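Local coordinates for glucan-binding protein C, GbpC (Streptococcus mutans, PDB 6CAM), which probably binds glucan at the streptococcal cell surface, where it is anchored to the cell wall, through a domain that here holds a calcium ion and glucose, at residues Met220-Leu225 and Phe329-Ala334; Glu237-Gly242 and Glu310-Thr315. All coordinates share one frame; numbering follows the deposited sequence.

Contact 1 (Met220-Leu225 and Phe329-Ala334). With CA (calcium ion), chain B; BGC (beta-D-glucopyranose), chain D; BGC (beta-D-glucopyranose), chain C.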
# COMPACT_ATOMS: atom_id res chain seq x y z
N MET A 220 0.79 5.14 12.44
CA MET A 220 0.64 5.31 11.01
C MET A 220 0.79 3.98 10.35
O MET A 220 1.55 3.13 10.79
CB MET A 220 1.62 6.30 10.51
CG MET A 220 1.39 7.64 11.18
SD MET A 220 2.07 9.03 10.32
CE MET A 220 1.01 9.08 8.86
N SER A 221 0.00 3.81 9.31
CA SER A 221 -0.01 2.59 8.54
C SER A 221 1.23 2.51 7.66
O SER A 221 1.68 3.50 7.11
CB SER A 221 -1.26 2.57 7.66
OG SER A 221 -1.20 3.61 6.69
N LEU A 222 1.73 1.30 7.49
CA LEU A 222 2.73 0.97 6.49
C LEU A 222 2.16 -0.27 5.81
O LEU A 222 2.67 -1.39 5.96
CB LEU A 222 4.07 0.68 7.16
CG LEU A 222 4.67 1.91 7.89
CD1 LEU A 222 5.88 1.52 8.71
CD2 LEU A 222 5.01 2.97 6.89
N SER A 223 1.09 -0.07 5.06
CA SER A 223 0.35 -1.20 4.46
C SER A 223 0.94 -1.59 3.14
O SER A 223 1.77 -0.89 2.60
CB SER A 223 -1.14 -0.84 4.29
OG SER A 223 -1.73 -0.57 5.54
N SER A 224 0.50 -2.73 2.63
CA SER A 224 0.73 -3.10 1.25
C SER A 224 2.22 -3.16 0.97
O SER A 224 2.70 -2.62 -0.02
CB SER A 224 -0.04 -2.17 0.31
OG SER A 224 0.27 -2.43 -1.05
N LEU A 225 2.93 -3.83 1.85
CA LEU A 225 4.34 -4.11 1.66
C LEU A 225 4.42 -5.47 0.95
O LEU A 225 4.68 -6.46 1.56
CB LEU A 225 5.04 -4.15 2.98
CG LEU A 225 5.07 -2.75 3.65
CD1 LEU A 225 5.87 -2.84 4.91
CD2 LEU A 225 5.64 -1.68 2.70
N PHE A 329 2.95 4.16 -2.27
CA PHE A 329 3.29 4.13 -0.89
C PHE A 329 2.43 5.20 -0.29
O PHE A 329 2.54 6.33 -0.67
CB PHE A 329 4.77 4.46 -0.62
CG PHE A 329 5.06 4.53 0.85
CD1 PHE A 329 5.28 3.36 1.55
CD2 PHE A 329 4.99 5.72 1.53
CE1 PHE A 329 5.48 3.39 2.92
CE2 PHE A 329 5.21 5.76 2.89
CZ PHE A 329 5.44 4.61 3.59
N ALA A 330 1.67 4.84 0.73
CA ALA A 330 0.72 5.71 1.37
C ALA A 330 0.91 5.41 2.84
O ALA A 330 1.14 4.26 3.22
CB ALA A 330 -0.71 5.45 0.92
N THR A 331 0.88 6.44 3.65
CA THR A 331 0.91 6.22 5.07
C THR A 331 -0.07 7.23 5.62
O THR A 331 -0.14 8.35 5.16
CB THR A 331 2.32 6.38 5.66
OG1 THR A 331 2.26 6.07 7.06
CG2 THR A 331 2.87 7.80 5.44
N ASN A 332 -0.84 6.78 6.58
CA ASN A 332 -1.97 7.54 7.10
C ASN A 332 -2.36 6.85 8.38
O ASN A 332 -1.66 5.92 8.80
CB ASN A 332 -3.09 7.57 6.06
CG ASN A 332 -3.40 6.20 5.52
OD1 ASN A 332 -3.64 5.27 6.28
ND2 ASN A 332 -3.40 6.08 4.18
N SER A 333 -3.45 7.24 9.02
CA SER A 333 -3.83 6.61 10.26
C SER A 333 -4.63 5.32 10.07
O SER A 333 -5.01 4.73 11.06
CB SER A 333 -4.61 7.57 11.15
OG SER A 333 -5.75 8.02 10.48
N ALA A 334 -4.88 4.89 8.84
CA ALA A 334 -5.75 3.73 8.61
C ALA A 334 -4.92 2.47 8.68
O ALA A 334 -4.54 1.88 7.67
CB ALA A 334 -6.45 3.84 7.28
CA CA B . 2.24 -2.17 -2.24
C2 BGC D . -3.05 1.51 -0.86
C3 BGC D . -2.95 1.03 0.61
C4 BGC D . -1.56 1.26 1.20
C5 BGC D . -0.64 1.88 0.15
C6 BGC D . 0.74 2.06 0.71
C1 BGC D . -1.85 1.12 -1.75
O1 BGC D . -2.03 -0.20 -2.31
O2 BGC D . -3.29 2.94 -0.91
O3 BGC D . -3.26 -0.37 0.76
O4 BGC D . -1.65 2.12 2.36
O5 BGC D . -0.61 1.11 -1.05
O6 BGC D . 1.35 0.99 1.39
C2 BGC C . 2.77 -1.59 -5.15
C3 BGC C . 1.62 -1.62 -4.22
C4 BGC C . 0.38 -2.34 -4.66
C5 BGC C . 0.71 -3.63 -5.43
C6 BGC C . -0.47 -4.40 -6.06
C1 BGC C . 2.94 -2.89 -5.92
O1 BGC C . 3.88 -2.70 -7.01
O2 BGC C . 3.66 -1.52 -4.05
O3 BGC C . 1.49 -0.36 -3.50
O4 BGC C . 0.17 -2.64 -3.29
O5 BGC C . 1.67 -3.32 -6.44
O6 BGC C . -0.52 -5.79 -5.61
O HOH W 1 -0.19 2.38 4.50
O HOH W 2 2.76 -0.13 -1.18
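Ser-221 is gripped through its backbone by Thr-331 and Asn-332. Its N donates to Asn-332 O at 2.7 Å, almost straight at hydrogen (172°), while its carbonyl O accepts a hydrogen bond from the Thr-331 hydroxyl, OG1 to O 2.6 Å, from slightly outside the carbonyl plane. An Asx turn, Ala-334 N to Asn-332 OD1 2.9 Å, shapes this end of the loop, with OD1 also 3.0 Å from Ser-221 OG. Thr-331 OG1 is anti to its own backbone N (chi1 -177°), which also sets it against Met-220 CB. The methionine lays CE beside the same hydroxyl. On the sugar side the pairing opens. Met-220 to Leu-222 belong to strand 219-222, an outer strand of a three-stranded antiparallel sheet; the chain 329-334 leaves the end of another sheet, and beyond Ser-221 the two backbones draw apart. Here a water accepts from Ser-223 N and donates to Ser-221 OG and Ala-330 O, and also meets O4 of one of the two glucoses. Ala-330 CB packs on C5 and C6 of that sugar. Leu-222 CD2 touches the Phe-329 ring at its edge, 3.7 Å from CZ. Farther along, Ser-224 binds the calcium ion through both O and OG.

Contact 2 (Glu237-Gly242 and Glu310-Thr315). With CA (calcium ion), chain B; BGC (beta-D-glucopyranose), chain C.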
# COMPACT_ATOMS: atom_id res chain seq x y z
N GLU A 237 8.99 -4.70 -1.09
CA GLU A 237 8.76 -3.36 -0.62
C GLU A 237 9.16 -3.32 0.80
O GLU A 237 8.77 -4.19 1.59
CB GLU A 237 7.27 -3.02 -0.82
CG GLU A 237 7.04 -3.03 -2.32
CD GLU A 237 5.66 -2.85 -2.82
OE1 GLU A 237 4.73 -2.54 -2.05
OE2 GLU A 237 5.52 -2.96 -4.08
N LYS A 238 9.94 -2.31 1.18
CA LYS A 238 10.53 -2.26 2.52
C LYS A 238 10.41 -0.86 3.06
O LYS A 238 10.34 0.07 2.31
CB LYS A 238 11.99 -2.65 2.51
CG LYS A 238 12.29 -3.97 1.84
CD LYS A 238 13.77 -4.27 1.92
CE LYS A 238 14.02 -5.65 1.37
NZ LYS A 238 15.47 -5.88 1.16
N VAL A 239 10.33 -0.75 4.37
CA VAL A 239 10.38 0.55 5.01
C VAL A 239 11.45 0.49 6.06
O VAL A 239 11.48 -0.41 6.91
CB VAL A 239 9.06 0.94 5.67
CG1 VAL A 239 9.11 2.40 6.15
CG2 VAL A 239 7.90 0.85 4.69
N ASN A 240 12.32 1.46 6.02
CA ASN A 240 13.25 1.68 7.11
C ASN A 240 12.63 2.75 7.96
O ASN A 240 12.44 3.86 7.49
CB ASN A 240 14.60 2.07 6.56
CG ASN A 240 15.65 2.19 7.64
OD1 ASN A 240 15.40 2.70 8.72
ND2 ASN A 240 16.86 1.72 7.33
N LEU A 241 12.35 2.40 9.20
CA LEU A 241 11.57 3.24 10.07
C LEU A 241 12.40 4.34 10.69
O LEU A 241 11.83 5.25 11.26
CB LEU A 241 10.88 2.42 11.15
CG LEU A 241 9.51 1.87 10.71
CD1 LEU A 241 9.73 0.65 9.87
CD2 LEU A 241 8.66 1.50 11.91
N GLY A 242 13.74 4.28 10.56
CA GLY A 242 14.63 5.23 11.22
C GLY A 242 14.30 5.22 12.69
O GLY A 242 14.13 4.17 13.31
N GLU A 310 10.02 11.71 12.57
CA GLU A 310 11.39 11.60 12.11
C GLU A 310 11.39 10.91 10.77
O GLU A 310 10.48 10.18 10.49
CB GLU A 310 12.27 10.82 13.11
CG GLU A 310 12.41 11.54 14.45
CD GLU A 310 13.82 11.72 14.99
OE1 GLU A 310 14.79 11.11 14.45
OE2 GLU A 310 13.95 12.47 15.99
N PRO A 311 12.43 11.15 9.95
CA PRO A 311 12.36 10.60 8.62
C PRO A 311 12.25 9.09 8.62
O PRO A 311 12.66 8.40 9.56
CB PRO A 311 13.66 11.08 7.96
CG PRO A 311 13.99 12.38 8.68
CD PRO A 311 13.45 12.21 10.08
N PHE A 312 11.72 8.58 7.55
CA PHE A 312 11.73 7.15 7.31
C PHE A 312 11.91 6.98 5.84
O PHE A 312 11.77 7.94 5.10
CB PHE A 312 10.45 6.52 7.83
CG PHE A 312 9.18 7.11 7.26
CD1 PHE A 312 8.62 8.24 7.81
CD2 PHE A 312 8.55 6.50 6.21
CE1 PHE A 312 7.43 8.78 7.31
CE2 PHE A 312 7.35 7.02 5.70
CZ PHE A 312 6.79 8.14 6.26
N THR A 313 12.16 5.75 5.37
CA THR A 313 12.49 5.55 4.00
C THR A 313 11.77 4.34 3.50
O THR A 313 11.81 3.33 4.15
CB THR A 313 14.00 5.32 3.87
OG1 THR A 313 14.69 6.47 4.36
CG2 THR A 313 14.40 5.06 2.45
N PHE A 314 11.11 4.43 2.36
CA PHE A 314 10.55 3.23 1.77
C PHE A 314 11.36 2.85 0.57
O PHE A 314 11.91 3.71 -0.13
CB PHE A 314 9.05 3.34 1.49
CG PHE A 314 8.67 4.33 0.41
CD1 PHE A 314 8.64 3.95 -0.90
CD2 PHE A 314 8.30 5.61 0.74
CE1 PHE A 314 8.28 4.86 -1.90
CE2 PHE A 314 7.90 6.52 -0.25
CZ PHE A 314 7.90 6.14 -1.56
N THR A 315 11.41 1.56 0.29
CA THR A 315 12.19 1.13 -0.84
C THR A 315 11.44 0.05 -1.54
O THR A 315 10.68 -0.65 -0.91
CB THR A 315 13.60 0.61 -0.47
OG1 THR A 315 13.51 -0.67 0.13
CG2 THR A 315 14.33 1.55 0.49
CA CA B . 2.24 -2.17 -2.24
C2 BGC C . 2.77 -1.59 -5.15
C3 BGC C . 1.62 -1.62 -4.22
C4 BGC C . 0.38 -2.34 -4.66
C5 BGC C . 0.71 -3.63 -5.43
C6 BGC C . -0.47 -4.40 -6.06
C1 BGC C . 2.94 -2.89 -5.92
O1 BGC C . 3.88 -2.70 -7.01
O2 BGC C . 3.66 -1.52 -4.05
O3 BGC C . 1.49 -0.36 -3.50
O4 BGC C . 0.17 -2.64 -3.29
O5 BGC C . 1.67 -3.32 -6.44
O6 BGC C . -0.52 -5.79 -5.61
O HOH W 3 15.33 5.79 7.35
O HOH W 2 2.76 -0.13 -1.18
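Lys-238 and Thr-315 face each other as a hydrogen-bonded pair: Lys-238 N donates to Thr-315 O at 2.8 Å, and Thr-315 N returns to Lys-238 O at 2.7 Å. Two residues on, Asn-240 N reaches Thr-313 O at 2.7 Å, and Thr-313 N meets Asn-240 O in the carbonyl plane at 2.9 Å. Between them Val-239 and Phe-314 form the non-hydrogen-bonded pair of this antiparallel ladder, whose short strand segments have N-to-C directions 168° apart and belong to the large sheet. On the face of Lys-238, Thr-315 OG1 comes 3.4 Å from Lys-238 CB. The lysine chain then extends away to a cation-pi contact with Tyr-262. On the other face, Val-239 CG1, turned away from the backbone N by a chi1 of -172°, lies beside the Phe-312 ring, 4.1 Å from CD2 and obliquely to it. Where the ladder ends, Asn-240 OD1 accepts from Gly-242 N at 2.9 Å, an Asx turn that bends the chain. Thr-313 OG1 is hydrogen-bonded to Thr-198 of the adjoining strand. At the opposite end Glu-237 stretches out to the calcium ion, which its OE1 binds at 2.5 Å; OE2 is hydrogen-bonded to His-235 NE2, a second-shell contact that probably steadies the carboxylate.

Overall arrangement
From the N-terminal long helix 3-51 the chain enters the beta-rich body. Strand 219-222 leads to Ser-224, and the chain then passes through strand 227-230 and turns back into its antiparallel neighbour 233-240. Contact 2 closes the inner loop when segment 310-315 returns beside 237-242; contact 1 closes the outer one when 329-334 comes back to 220-225, so the two are nested and do not cross. Contact 2 joins neighbouring strands of the large sheet, whereas contact 1 ties the edge of the three-stranded sheet to the loop leaving the four-stranded one. Their centres are about 12 Å apart. Phe-329 stacks on Phe-314 between them, Leu-225 packs on Val-239, and both contacts supply ligands to the same calcium ion.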